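Local coordinates for carboxysome shell vertex protein CcmL (Nostoc sp., PDB 4N8X) that probably forms the pentameric vertices of the carboxysome shell, the polyhedral protein compartment that encloses RuBisCO, at residues A[41-50]-A[73-82]. Residues are numbered along the deposited sequence; the frame is centred on the assembly and turned at random.
Sequences EVAADNSVGA and RPVDAAVVAI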
loop_
_atom_site.group_PDB
_atom_site.type_symbol
_atom_site.label_atom_id
_atom_site.label_comp_id
_atom_site.label_asym_id
_atom_site.label_seq_id
_atom_site.Cartn_x
_atom_site.Cartn_y
_atom_site.Cartn_z
ATOM N N GLU A 41 -3.916 9.893 11.027
ATOM C CA GLU A 41 -3.396 10.240 9.715
ATOM C C GLU A 41 -3.944 11.573 9.306
ATOM O O GLU A 41 -4.861 12.077 9.950
ATOM C CB GLU A 41 -3.701 9.169 8.675
ATOM C CG GLU A 41 -5.138 8.997 8.257
ATOM C CD GLU A 41 -5.297 7.717 7.409
ATOM O OE1 GLU A 41 -4.710 6.682 7.776
ATOM O OE2 GLU A 41 -5.969 7.747 6.363
ATOM N N VAL A 42 -3.370 12.143 8.244
ATOM C CA VAL A 42 -3.823 13.425 7.720
ATOM C C VAL A 42 -4.407 13.168 6.361
ATOM O O VAL A 42 -3.751 12.527 5.535
ATOM C CB VAL A 42 -2.643 14.402 7.614
ATOM C CG1 VAL A 42 -3.114 15.802 7.139
ATOM C CG2 VAL A 42 -1.939 14.486 8.961
ATOM N N ALA A 43 -5.635 13.656 6.129
ATOM C CA ALA A 43 -6.304 13.487 4.834
ATOM C C ALA A 43 -6.783 14.836 4.294
ATOM O O ALA A 43 -7.145 15.721 5.063
ATOM C CB ALA A 43 -7.519 12.518 4.967
ATOM N N ALA A 44 -6.855 14.952 2.974
ATOM C CA ALA A 44 -7.395 16.142 2.340
ATOM C C ALA A 44 -8.915 16.090 2.450
ATOM O O ALA A 44 -9.536 15.020 2.369
ATOM C CB ALA A 44 -6.965 16.194 0.867
ATOM N N ASP A 45 -9.538 17.243 2.646
ATOM C CA ASP A 45 -10.999 17.266 2.651
ATOM C C ASP A 45 -11.458 18.475 1.866
ATOM O O ASP A 45 -11.912 19.449 2.416
ATOM C CB ASP A 45 -11.539 17.310 4.073
ATOM C CG ASP A 45 -13.096 17.412 4.131
ATOM O OD1 ASP A 45 -13.773 17.263 3.085
ATOM O OD2 ASP A 45 -13.662 17.638 5.241
ATOM N N ASN A 46 -11.318 18.427 0.563
ATOM C CA ASN A 46 -11.712 19.585 -0.221
ATOM C C ASN A 46 -13.075 19.399 -0.871
ATOM O O ASN A 46 -13.566 20.286 -1.546
ATOM C CB ASN A 46 -10.630 19.955 -1.242
ATOM C CG ASN A 46 -10.234 18.792 -2.141
ATOM O OD1 ASN A 46 -11.085 18.117 -2.733
ATOM N ND2 ASN A 46 -8.934 18.546 -2.239
ATOM N N SER A 47 -13.714 18.257 -0.614
ATOM C CA SER A 47 -14.925 17.896 -1.359
ATOM C C SER A 47 -16.100 17.579 -0.432
ATOM O O SER A 47 -17.245 17.658 -0.813
ATOM C CB SER A 47 -14.606 16.663 -2.238
ATOM O OG SER A 47 -15.723 15.810 -2.397
ATOM N N VAL A 48 -15.817 17.167 0.788
ATOM C CA VAL A 48 -16.897 16.656 1.622
ATOM C C VAL A 48 -17.290 17.646 2.729
ATOM O O VAL A 48 -18.449 17.934 2.946
ATOM C CB VAL A 48 -16.503 15.279 2.197
ATOM C CG1 VAL A 48 -17.397 14.910 3.374
ATOM C CG2 VAL A 48 -16.563 14.206 1.088
ATOM N N GLY A 49 -16.310 18.172 3.439
ATOM C CA GLY A 49 -16.623 19.192 4.420
ATOM C C GLY A 49 -17.095 18.653 5.761
ATOM O O GLY A 49 -18.127 19.094 6.292
ATOM N N ALA A 50 -16.309 17.749 6.342
ATOM C CA ALA A 50 -16.628 17.124 7.627
ATOM C C ALA A 50 -16.285 18.056 8.792
ATOM O O ALA A 50 -15.406 18.935 8.670
ATOM C CB ALA A 50 -15.903 15.779 7.778
ATOM N N ARG A 73 -2.455 16.483 -7.661
ATOM C CA ARG A 73 -2.036 16.913 -6.337
ATOM C C ARG A 73 -1.431 15.721 -5.581
ATOM O O ARG A 73 -1.811 14.578 -5.826
ATOM C CB ARG A 73 -3.228 17.454 -5.524
ATOM C CG ARG A 73 -3.912 18.710 -6.138
ATOM C CD ARG A 73 -4.940 19.245 -5.120
ATOM N NE ARG A 73 -5.359 20.617 -5.409
ATOM C CZ ARG A 73 -6.616 21.032 -5.326
ATOM N NH1 ARG A 73 -6.923 22.297 -5.612
ATOM N NH2 ARG A 73 -7.572 20.171 -4.992
ATOM N N PRO A 74 -0.490 15.988 -4.667
ATOM C CA PRO A 74 0.170 14.860 -3.967
ATOM C C PRO A 74 -0.528 14.503 -2.693
ATOM O O PRO A 74 -0.003 14.686 -1.587
ATOM C CB PRO A 74 1.584 15.394 -3.679
ATOM C CG PRO A 74 1.424 16.912 -3.629
ATOM C CD PRO A 74 0.302 17.233 -4.615
ATOM N N VAL A 75 -1.713 13.925 -2.848
ATOM C CA VAL A 75 -2.523 13.529 -1.720
ATOM C C VAL A 75 -2.726 12.027 -1.844
ATOM O O VAL A 75 -2.987 11.503 -2.935
ATOM C CB VAL A 75 -3.854 14.268 -1.719
ATOM C CG1 VAL A 75 -3.600 15.769 -1.646
ATOM C CG2 VAL A 75 -4.600 13.975 -2.991
ATOM N N ASP A 76 -2.561 11.326 -0.730
ATOM C CA ASP A 76 -2.692 9.884 -0.769
ATOM C C ASP A 76 -3.749 9.464 0.212
ATOM O O ASP A 76 -3.863 8.277 0.511
ATOM C CB ASP A 76 -1.355 9.213 -0.424
ATOM C CG ASP A 76 -0.792 9.680 0.922
ATOM O OD1 ASP A 76 -1.491 10.449 1.623
ATOM O OD2 ASP A 76 0.345 9.263 1.270
ATOM N N ALA A 77 -4.500 10.446 0.736
ATOM C CA ALA A 77 -5.612 10.200 1.675
ATOM C C ALA A 77 -6.589 11.348 1.596
ATOM O O ALA A 77 -6.172 12.521 1.604
ATOM C CB ALA A 77 -5.114 9.996 3.159
ATOM N N ALA A 78 -7.862 10.998 1.391
ATOM C CA ALA A 78 -8.936 11.966 1.215
ATOM C C ALA A 78 -10.193 11.525 1.982
ATOM O O ALA A 78 -10.520 10.328 2.042
ATOM C CB ALA A 78 -9.239 12.194 -0.319
ATOM N N VAL A 79 -10.901 12.504 2.536
ATOM C CA VAL A 79 -12.218 12.267 3.097
ATOM C C VAL A 79 -13.229 12.118 1.963
ATOM O O VAL A 79 -13.290 12.947 1.078
ATOM C CB VAL A 79 -12.591 13.389 4.081
ATOM C CG1 VAL A 79 -14.056 13.284 4.507
ATOM C CG2 VAL A 79 -11.656 13.341 5.293
ATOM N N VAL A 80 -13.973 11.001 1.926
ATOM C CA VAL A 80 -14.879 10.814 0.811
ATOM C C VAL A 80 -16.334 10.792 1.238
ATOM O O VAL A 80 -17.237 10.955 0.415
ATOM C CB VAL A 80 -14.520 9.565 -0.078
ATOM C CG1 VAL A 80 -13.099 9.667 -0.602
ATOM C CG2 VAL A 80 -14.695 8.218 0.684
ATOM N N ALA A 81 -16.571 10.591 2.526
ATOM C CA ALA A 81 -17.951 10.496 2.998
ATOM C C ALA A 81 -18.007 10.769 4.493
ATOM O O ALA A 81 -17.052 10.475 5.205
ATOM C CB ALA A 81 -18.507 9.094 2.690
ATOM N N ILE A 82 -19.123 11.332 4.955
ATOM C CA ILE A 82 -19.413 11.416 6.385
ATOM C C ILE A 82 -20.416 10.301 6.722
ATOM O O ILE A 82 -21.445 10.131 6.055
ATOM C CB ILE A 82 -20.031 12.783 6.757
ATOM C CG1 ILE A 82 -19.017 13.903 6.527
ATOM C CG2 ILE A 82 -20.595 12.787 8.222
ATOM C CD1 ILE A 82 -19.676 15.302 6.270
HETATM O O HOH W 1 -13.091 15.774 0.513
#
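D45 OD1 is gripped by G49 N, V48 N and a water, while the carboxylate carbon CG of the same side chain packs against CB of V79. The bond from G49 N to D45 OD1 is short, 2.7 Å, almost straight (177°) and on the syn lone pair. V48 N meets OD1 nearly end-on, which makes an Asx motif, and OD2 offers its own syn lone pair to A50 N. With chi1 at 177°, CG points away from the backbone N, and the carboxylate sits within the turn 46-50, where a short acidic side chain suits because its two oxygens can accept several loop N-H groups at once. The water carries D45 OD1 on to the facing strand: it gives one hydrogen to D45 OD1 and one to V79 O, and accepts from S47 N.

Strand 39-44 is an edge of the chain's antiparallel sheet and 77-88 is the last strand but one; as the sheet curls into the CcmL/EutN barrel of the OB clan, the two come together. They cross at 64° and are joined by a single bridge, A44 with A78. A44 N donates to A77 O, and A44 O accepts from V79 N at 2.9 Å, nearly head-on to the carbonyl. Small residues suit so close a crossing: CB of A43 and CB of A77 are 3.9 Å apart.

Beyond the bridge, V48 CG1 lies against V79 CG1 and 3.7 Å from I82 CG1, and V48 CG2 rests against the V80 carbonyl. I82 runs past V48 in the opposite direction, laying CG1 and CD1 against V48 CG1 and A50, whose CB is a single methyl. G49, with phi at 83°, makes the turn between those two where a side chain would strike the preceding carbonyl. At the other end, N46 ND2 and R73 NH2, both donors, converge on the same acceptor, N70 OD1.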